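Local atomic coordinates of hemolysin activator protein CdiB (Acinetobacter baumannii ACICU, PDB entry 6WIL), a protein that probably acts as the outer-membrane two-partner secretion transporter that exports a contact-dependent growth inhibition toxin to the cell surface. Residues G150-L155 and R183-D188; I242-P245 and N249-L252. One frame throughout, in Å; residues are numbered along the deposited sequence.

Contact 1. Residues G150-L155 and R183-D188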
ATOM      1  N   GLY A 150       8.919 -25.704   9.070  1.00 47.81           N
ATOM      2  CA  GLY A 150       7.648 -25.313   8.494  1.00 34.14           C
ATOM      3  C   GLY A 150       7.360 -26.032   7.189  1.00 35.66           C
ATOM      4  O   GLY A 150       8.266 -26.455   6.462  1.00 43.70           O
ATOM      5  N   LYS A 151       6.075 -26.166   6.876  1.00 38.85           N
ATOM      6  CA  LYS A 151       5.636 -26.863   5.674  1.00 33.76           C
ATOM      7  C   LYS A 151       5.311 -25.852   4.584  1.00 42.83           C
ATOM      8  O   LYS A 151       4.595 -24.873   4.826  1.00 36.23           O
ATOM      9  CB  LYS A 151       4.418 -27.743   5.958  1.00 35.11           C
ATOM     10  CG  LYS A 151       4.592 -28.672   7.150  1.00 35.94           C
ATOM     11  CD  LYS A 151       5.920 -29.415   7.105  1.00 35.03           C
ATOM     12  CE  LYS A 151       5.868 -30.663   6.239  1.00 41.01           C
ATOM     13  NZ  LYS A 151       7.156 -31.430   6.327  1.00 40.25           N
ATOM     14  N   ILE A 152       5.839 -26.094   3.389  1.00 32.53           N
ATOM     15  CA  ILE A 152       5.554 -25.255   2.232  1.00 39.73           C
ATOM     16  C   ILE A 152       5.653 -26.122   0.986  1.00 37.71           C
ATOM     17  O   ILE A 152       6.657 -26.806   0.769  1.00 52.03           O
ATOM     18  CB  ILE A 152       6.498 -24.034   2.163  1.00 39.95           C
ATOM     19  CG1 ILE A 152       6.189 -23.185   0.932  1.00 37.97           C
ATOM     20  CG2 ILE A 152       7.962 -24.452   2.180  1.00 25.27           C
ATOM     21  CD1 ILE A 152       6.706 -21.768   1.025  1.00 37.17           C
ATOM     22  N   SER A 153       4.597 -26.115   0.179  1.00 44.59           N
ATOM     23  CA  SER A 153       4.597 -26.909  -1.035  1.00 46.02           C
ATOM     24  C   SER A 153       5.583 -26.330  -2.045  1.00 53.12           C
ATOM     25  O   SER A 153       5.944 -25.151  -1.998  1.00 50.25           O
ATOM     26  CB  SER A 153       3.198 -26.962  -1.646  1.00 31.64           C
ATOM     27  OG  SER A 153       2.990 -25.869  -2.524  1.00 48.22           O
ATOM     28  N   SER A 154       6.023 -27.185  -2.969  1.00 58.93           N
ATOM     29  CA  SER A 154       6.937 -26.729  -4.009  1.00 48.52           C
ATOM     30  C   SER A 154       6.293 -25.669  -4.890  1.00 43.47           C
ATOM     31  O   SER A 154       6.979 -24.759  -5.370  1.00 48.62           O
ATOM     32  CB  SER A 154       7.409 -27.914  -4.849  1.00 42.40           C
ATOM     33  OG  SER A 154       8.093 -28.857  -4.041  1.00 75.91           O
ATOM     34  N   LEU A 155       4.979 -25.762  -5.104  1.00 42.79           N
ATOM     35  CA  LEU A 155       4.282 -24.739  -5.876  1.00 50.52           C
ATOM     36  C   LEU A 155       4.317 -23.394  -5.160  1.00 41.93           C
ATOM     37  O   LEU A 155       4.518 -22.351  -5.793  1.00 39.32           O
ATOM     38  CB  LEU A 155       2.841 -25.178  -6.139  1.00 37.10           C
ATOM     39  CG  LEU A 155       1.935 -24.208  -6.901  1.00 53.47           C
ATOM     40  CD1 LEU A 155       2.520 -23.877  -8.265  1.00 41.64           C
ATOM     41  CD2 LEU A 155       0.531 -24.787  -7.041  1.00 41.54           C
ATOM     42  N   ARG A 183       2.956 -13.054   4.119  1.00 19.43           N
ATOM     43  CA  ARG A 183       1.503 -12.957   4.160  1.00 44.61           C
ATOM     44  C   ARG A 183       0.889 -14.128   4.912  1.00 30.07           C
ATOM     45  O   ARG A 183      -0.140 -13.965   5.572  1.00 44.68           O
ATOM     46  CB  ARG A 183       0.937 -12.880   2.743  1.00 39.20           C
ATOM     47  CG  ARG A 183       1.292 -11.598   2.020  1.00 37.44           C
ATOM     48  CD  ARG A 183       0.712 -11.576   0.624  1.00 36.25           C
ATOM     49  NE  ARG A 183       1.202 -10.436  -0.142  1.00 47.00           N
ATOM     50  CZ  ARG A 183       0.709 -10.060  -1.316  1.00 43.58           C
ATOM     51  NH1 ARG A 183      -0.300 -10.729  -1.858  1.00 43.17           N
ATOM     52  NH2 ARG A 183       1.222  -9.012  -1.944  1.00 68.24           N
ATOM     53  N   VAL A 184       1.509 -15.303   4.841  1.00 37.51           N
ATOM     54  CA  VAL A 184       0.957 -16.507   5.451  1.00 42.98           C
ATOM     55  C   VAL A 184       1.889 -17.150   6.467  1.00 43.41           C
ATOM     56  O   VAL A 184       1.440 -18.027   7.220  1.00 43.76           O
ATOM     57  CB  VAL A 184       0.549 -17.544   4.381  1.00 36.83           C
ATOM     58  CG1 VAL A 184      -0.396 -16.915   3.363  1.00 31.11           C
ATOM     59  CG2 VAL A 184       1.770 -18.104   3.695  1.00 37.71           C
ATOM     60  N   TYR A 185       3.160 -16.751   6.526  1.00 38.10           N
ATOM     61  CA  TYR A 185       4.109 -17.311   7.477  1.00 33.96           C
ATOM     62  C   TYR A 185       4.761 -16.212   8.300  1.00 43.11           C
ATOM     63  O   TYR A 185       4.872 -15.062   7.865  1.00 38.32           O
ATOM     64  CB  TYR A 185       5.237 -18.095   6.795  1.00 25.84           C
ATOM     65  CG  TYR A 185       4.814 -19.298   5.995  1.00 43.86           C
ATOM     66  CD1 TYR A 185       4.380 -20.462   6.621  1.00 34.96           C
ATOM     67  CD2 TYR A 185       4.884 -19.281   4.609  1.00 35.66           C
ATOM     68  CE1 TYR A 185       4.002 -21.567   5.882  1.00 29.42           C
ATOM     69  CE2 TYR A 185       4.510 -20.377   3.864  1.00 43.59           C
ATOM     70  CZ  TYR A 185       4.073 -21.516   4.501  1.00 33.72           C
ATOM     71  OH  TYR A 185       3.709 -22.603   3.743  1.00 49.17           O
ATOM     72  N   ALA A 186       5.195 -16.588   9.499  1.00 37.15           N
ATOM     73  CA  ALA A 186       6.288 -15.895  10.167  1.00 47.22           C
ATOM     74  C   ALA A 186       7.587 -16.449   9.597  1.00 37.57           C
ATOM     75  O   ALA A 186       7.818 -17.663   9.648  1.00 38.37           O
ATOM     76  CB  ALA A 186       6.220 -16.095  11.681  1.00 29.25           C
ATOM     77  N   VAL A 187       8.419 -15.581   9.028  1.00 31.68           N
ATOM     78  CA  VAL A 187       9.555 -16.007   8.217  1.00 47.14           C
ATOM     79  C   VAL A 187      10.857 -15.577   8.877  1.00 38.83           C
ATOM     80  O   VAL A 187      10.965 -14.463   9.400  1.00 38.94           O
ATOM     81  CB  VAL A 187       9.462 -15.444   6.783  1.00 37.20           C
ATOM     82  CG1 VAL A 187      10.661 -15.881   5.957  1.00 36.74           C
ATOM     83  CG2 VAL A 187       8.173 -15.889   6.124  1.00 27.64           C
ATOM     84  N   ASP A 188      11.841 -16.473   8.858  1.00 57.57           N
ATOM     85  CA  ASP A 188      13.224 -16.158   9.194  1.00 43.31           C
ATOM     86  C   ASP A 188      14.080 -16.548   7.999  1.00 44.45           C
ATOM     87  O   ASP A 188      14.031 -17.696   7.545  1.00 49.50           O
ATOM     88  CB  ASP A 188      13.670 -16.893  10.463  1.00 50.28           C
ATOM     89  CG  ASP A 188      14.986 -16.363  11.021  1.00 80.56           C
ATOM     90  OD1 ASP A 188      16.032 -16.494  10.344  1.00 66.23           O
ATOM     91  OD2 ASP A 188      14.972 -15.806  12.139  1.00 86.26           O
TER

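Contact 2. Residues I242-P245 and N249-L252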
ATOM      1  N   ILE A 242      -9.173 -15.673   6.287  1.00 30.51           N
ATOM      2  CA  ILE A 242      -8.664 -17.022   6.093  1.00 39.28           C
ATOM      3  C   ILE A 242      -7.284 -16.921   5.460  1.00 36.15           C
ATOM      4  O   ILE A 242      -7.119 -16.286   4.412  1.00 41.59           O
ATOM      5  CB  ILE A 242      -9.615 -17.863   5.227  1.00 39.24           C
ATOM      6  CG1 ILE A 242     -10.976 -17.969   5.914  1.00 44.68           C
ATOM      7  CG2 ILE A 242      -9.025 -19.242   4.982  1.00 33.79           C
ATOM      8  CD1 ILE A 242     -12.125 -18.133   4.959  1.00 53.55           C
ATOM      9  N   ASN A 243      -6.301 -17.556   6.089  1.00 44.51           N
ATOM     10  CA  ASN A 243      -4.896 -17.409   5.731  1.00 32.63           C
ATOM     11  C   ASN A 243      -4.421 -18.652   4.990  1.00 41.85           C
ATOM     12  O   ASN A 243      -4.485 -19.763   5.529  1.00 29.43           O
ATOM     13  CB  ASN A 243      -4.055 -17.175   6.984  1.00 34.07           C
ATOM     14  CG  ASN A 243      -2.633 -16.800   6.666  1.00 40.76           C
ATOM     15  OD1 ASN A 243      -1.746 -17.651   6.647  1.00 50.25           O
ATOM     16  ND2 ASN A 243      -2.403 -15.516   6.417  1.00 50.83           N
ATOM     17  N   ASN A 244      -3.943 -18.459   3.759  1.00 39.42           N
ATOM     18  CA  ASN A 244      -3.373 -19.509   2.918  1.00 38.09           C
ATOM     19  C   ASN A 244      -4.352 -20.656   2.662  1.00 37.26           C
ATOM     20  O   ASN A 244      -3.956 -21.824   2.770  1.00 35.89           O
ATOM     21  CB  ASN A 244      -2.091 -20.048   3.563  1.00 32.18           C
ATOM     22  CG  ASN A 244      -1.113 -20.617   2.548  1.00 37.48           C
ATOM     23  OD1 ASN A 244      -1.061 -20.175   1.400  1.00 40.38           O
ATOM     24  ND2 ASN A 244      -0.326 -21.603   2.974  1.00 42.61           N
ATOM     25  N   PRO A 245      -5.610 -20.381   2.289  1.00 37.68           N
ATOM     26  CA  PRO A 245      -6.580 -21.488   2.180  1.00 40.78           C
ATOM     27  C   PRO A 245      -6.256 -22.478   1.074  1.00 41.45           C
ATOM     28  O   PRO A 245      -6.354 -23.689   1.296  1.00 42.01           O
ATOM     29  CB  PRO A 245      -7.908 -20.761   1.924  1.00 46.14           C
ATOM     30  CG  PRO A 245      -7.513 -19.510   1.237  1.00 38.47           C
ATOM     31  CD  PRO A 245      -6.196 -19.103   1.841  1.00 33.83           C
ATOM     32  N   ASN A 249       0.048 -18.989  -0.862  1.00 22.01           N
ATOM     33  CA  ASN A 249       0.366 -17.729  -0.189  1.00 34.46           C
ATOM     34  C   ASN A 249      -0.783 -16.737  -0.343  1.00 42.70           C
ATOM     35  O   ASN A 249      -0.580 -15.521  -0.367  1.00 40.21           O
ATOM     36  CB  ASN A 249       1.684 -17.130  -0.702  1.00 34.19           C
ATOM     37  CG  ASN A 249       2.786 -18.167  -0.833  1.00 30.56           C
ATOM     38  OD1 ASN A 249       3.283 -18.687   0.162  1.00 36.33           O
ATOM     39  ND2 ASN A 249       3.173 -18.470  -2.067  1.00 32.63           N
ATOM     40  N   ASP A 250      -2.000 -17.264  -0.449  1.00 37.99           N
ATOM     41  CA  ASP A 250      -3.187 -16.471  -0.723  1.00 27.87           C
ATOM     42  C   ASP A 250      -3.874 -16.059   0.573  1.00 27.83           C
ATOM     43  O   ASP A 250      -3.650 -16.635   1.639  1.00 32.08           O
ATOM     44  CB  ASP A 250      -4.160 -17.251  -1.607  1.00 39.36           C
ATOM     45  CG  ASP A 250      -4.342 -18.689  -1.148  1.00 56.44           C
ATOM     46  OD1 ASP A 250      -3.376 -19.264  -0.603  1.00 41.86           O
ATOM     47  OD2 ASP A 250      -5.448 -19.245  -1.337  1.00 49.75           O
ATOM     48  N   ILE A 251      -4.718 -15.040   0.469  1.00 30.95           N
ATOM     49  CA  ILE A 251      -5.471 -14.532   1.609  1.00 36.74           C
ATOM     50  C   ILE A 251      -6.902 -14.276   1.165  1.00 29.95           C
ATOM     51  O   ILE A 251      -7.137 -13.589   0.165  1.00 37.99           O
ATOM     52  CB  ILE A 251      -4.835 -13.255   2.191  1.00 40.00           C
ATOM     53  CG1 ILE A 251      -3.574 -13.616   2.977  1.00 43.56           C
ATOM     54  CG2 ILE A 251      -5.823 -12.515   3.079  1.00 27.90           C
ATOM     55  CD1 ILE A 251      -2.671 -12.451   3.237  1.00 44.44           C
ATOM     56  N   LEU A 252      -7.853 -14.842   1.897  1.00 40.74           N
ATOM     57  CA  LEU A 252      -9.272 -14.675   1.626  1.00 30.39           C
ATOM     58  C   LEU A 252      -9.902 -13.911   2.780  1.00 37.99           C
ATOM     59  O   LEU A 252      -9.758 -14.303   3.943  1.00 36.83           O
ATOM     60  CB  LEU A 252      -9.956 -16.031   1.440  1.00 27.93           C
ATOM     61  CG  LEU A 252     -11.477 -16.027   1.263  1.00 36.92           C
ATOM     62  CD1 LEU A 252     -11.873 -15.406  -0.064  1.00 28.52           C
ATOM     63  CD2 LEU A 252     -12.029 -17.442   1.384  1.00 38.98           C
TER

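Contact 1. Residues G150-L155 and R183-D188
Tyr185 extends across to Lys151 and Ile152, and its side chain makes all the significant contacts between residues 150-155 and 183-188. Its CB points toward 150-155, and the first torsion, with CG anti to the carbonyl carbon (chi1 -62°), then carries the ring on to Lys151 and Ile152. CB meets nothing across the contact; touching begins at the far half of the ring. There CE1 and CE2 meet different neighbours. CE2 lies 3.8 Å from CD1 of Ile152, an apolar touch, whereas CE1 lies 3.5 Å from the carbonyl O of Lys151. Neither partner sits squarely over the ring or squarely at its rim: both come in obliquely. The same carbonyl oxygen of Lys151 is 3.4 Å from CZ.

These elements belong to the POTRA domain that adjoins the barrel, which follows the familiar order of strand, two helices and two strands. Strand 204-213 lies between strands 132-149 and 185-193 in its sheet, and the Tyr185 side chain packs on Leu211 of that middle strand on its way to the loop after strand 132-149. Gln156 of helix 154-160 also touches it.

At the tip, OH donates a weak hydrogen bond of 2.7 Å to Lys151 O. The hydroxyl also rests 3.5 Å from CB of Ile152 and 3.8 Å from its CG1. Ile152 crosses the tyrosine at a slant; its CG1 branch, which runs anti to the backbone N (chi1 179°), brings CD1 to the CE2 corner of the ring, and the residue packs further on Leu211 and Leu157. Lys151 contributes its backbone alone, its side chain leading away to an exposed position. One residue beyond Ile152, Ser153 serves as N-cap of helix 154-160, its OG accepting a hydrogen bond from Gln156 N.

Contact 2. Residues I242-P245 and N249-L252
Ile242 and Leu252 are joined by two backbone hydrogen bonds, Ile242 N to Leu252 O at 2.8 Å and Leu252 N to Ile242 O at 3.0 Å. Both are almost straight, 172° and 170° at the hydrogen. Toward the turn the geometry loosens: Asn244 N donates to Asp250 O over 2.8 Å but bent to 137°, and Asn249 N makes only a weak bond of 2.8 Å to the side-chain OD1 of Asn244. Both asparagines have left-handed helical backbone angles, which mark the places where the chain leaves the extended form.

Asp250 turns its carboxylate into the turn, where OD1 accepts from Leu248 N and OD2 from Phe246 N and Tyr275 OH. Three donors thus hold the group. Its OD1 comes 3.2 Å from Asn244 OD1, a pair of acceptors that do not bond; amide and carboxylate stand steeply to each other. The amide nitrogens of Asn244 and Asn249 both reach Gln156, one its OE1 and the other its backbone O.

The segments form the closed end of the antiparallel hairpin of strands 232-243 and 251-261, neighbours in the 16-stranded barrel characteristic of two-partner secretion transporters of the Omp85 superfamily. This end faces the POTRA domain, as expected for a periplasmic turn.

Around the polar groups, the Pro245 ring meets the carboxylate from the opposite direction, its CD 3.3 Å from Asp250 OD2. Ile242 and Leu252 lie side by side on one face of the sheet, CD1 to CD2 at 3.6 Å, and Leu252 continues onto Ile273 and Tyr275. On the other face Asn243 crosses Ile251 more loosely, its ND2 donating to Arg183 O.

Along the chain, contact 1 comes first: it closes a loop of mostly helical residues, 154-160 and 171-181, between the end of strand 132-149 and the start of strand 185-193. The chain then runs through strand 204-213 into the barrel, where contact 2 closes the short turn between strands 232-243 and 251-261. The two loops follow in series and neither nest nor cross. Their centres nevertheless lie about 12 Å apart and their segments touch, Val184 CG1 meeting Asn244 CB at 3.6 Å and Arg183 CB meeting Ile251 CD1 at 3.7 Å. The lead-in to strand 185-193 thereby joins the POTRA domain to the barrel's rim.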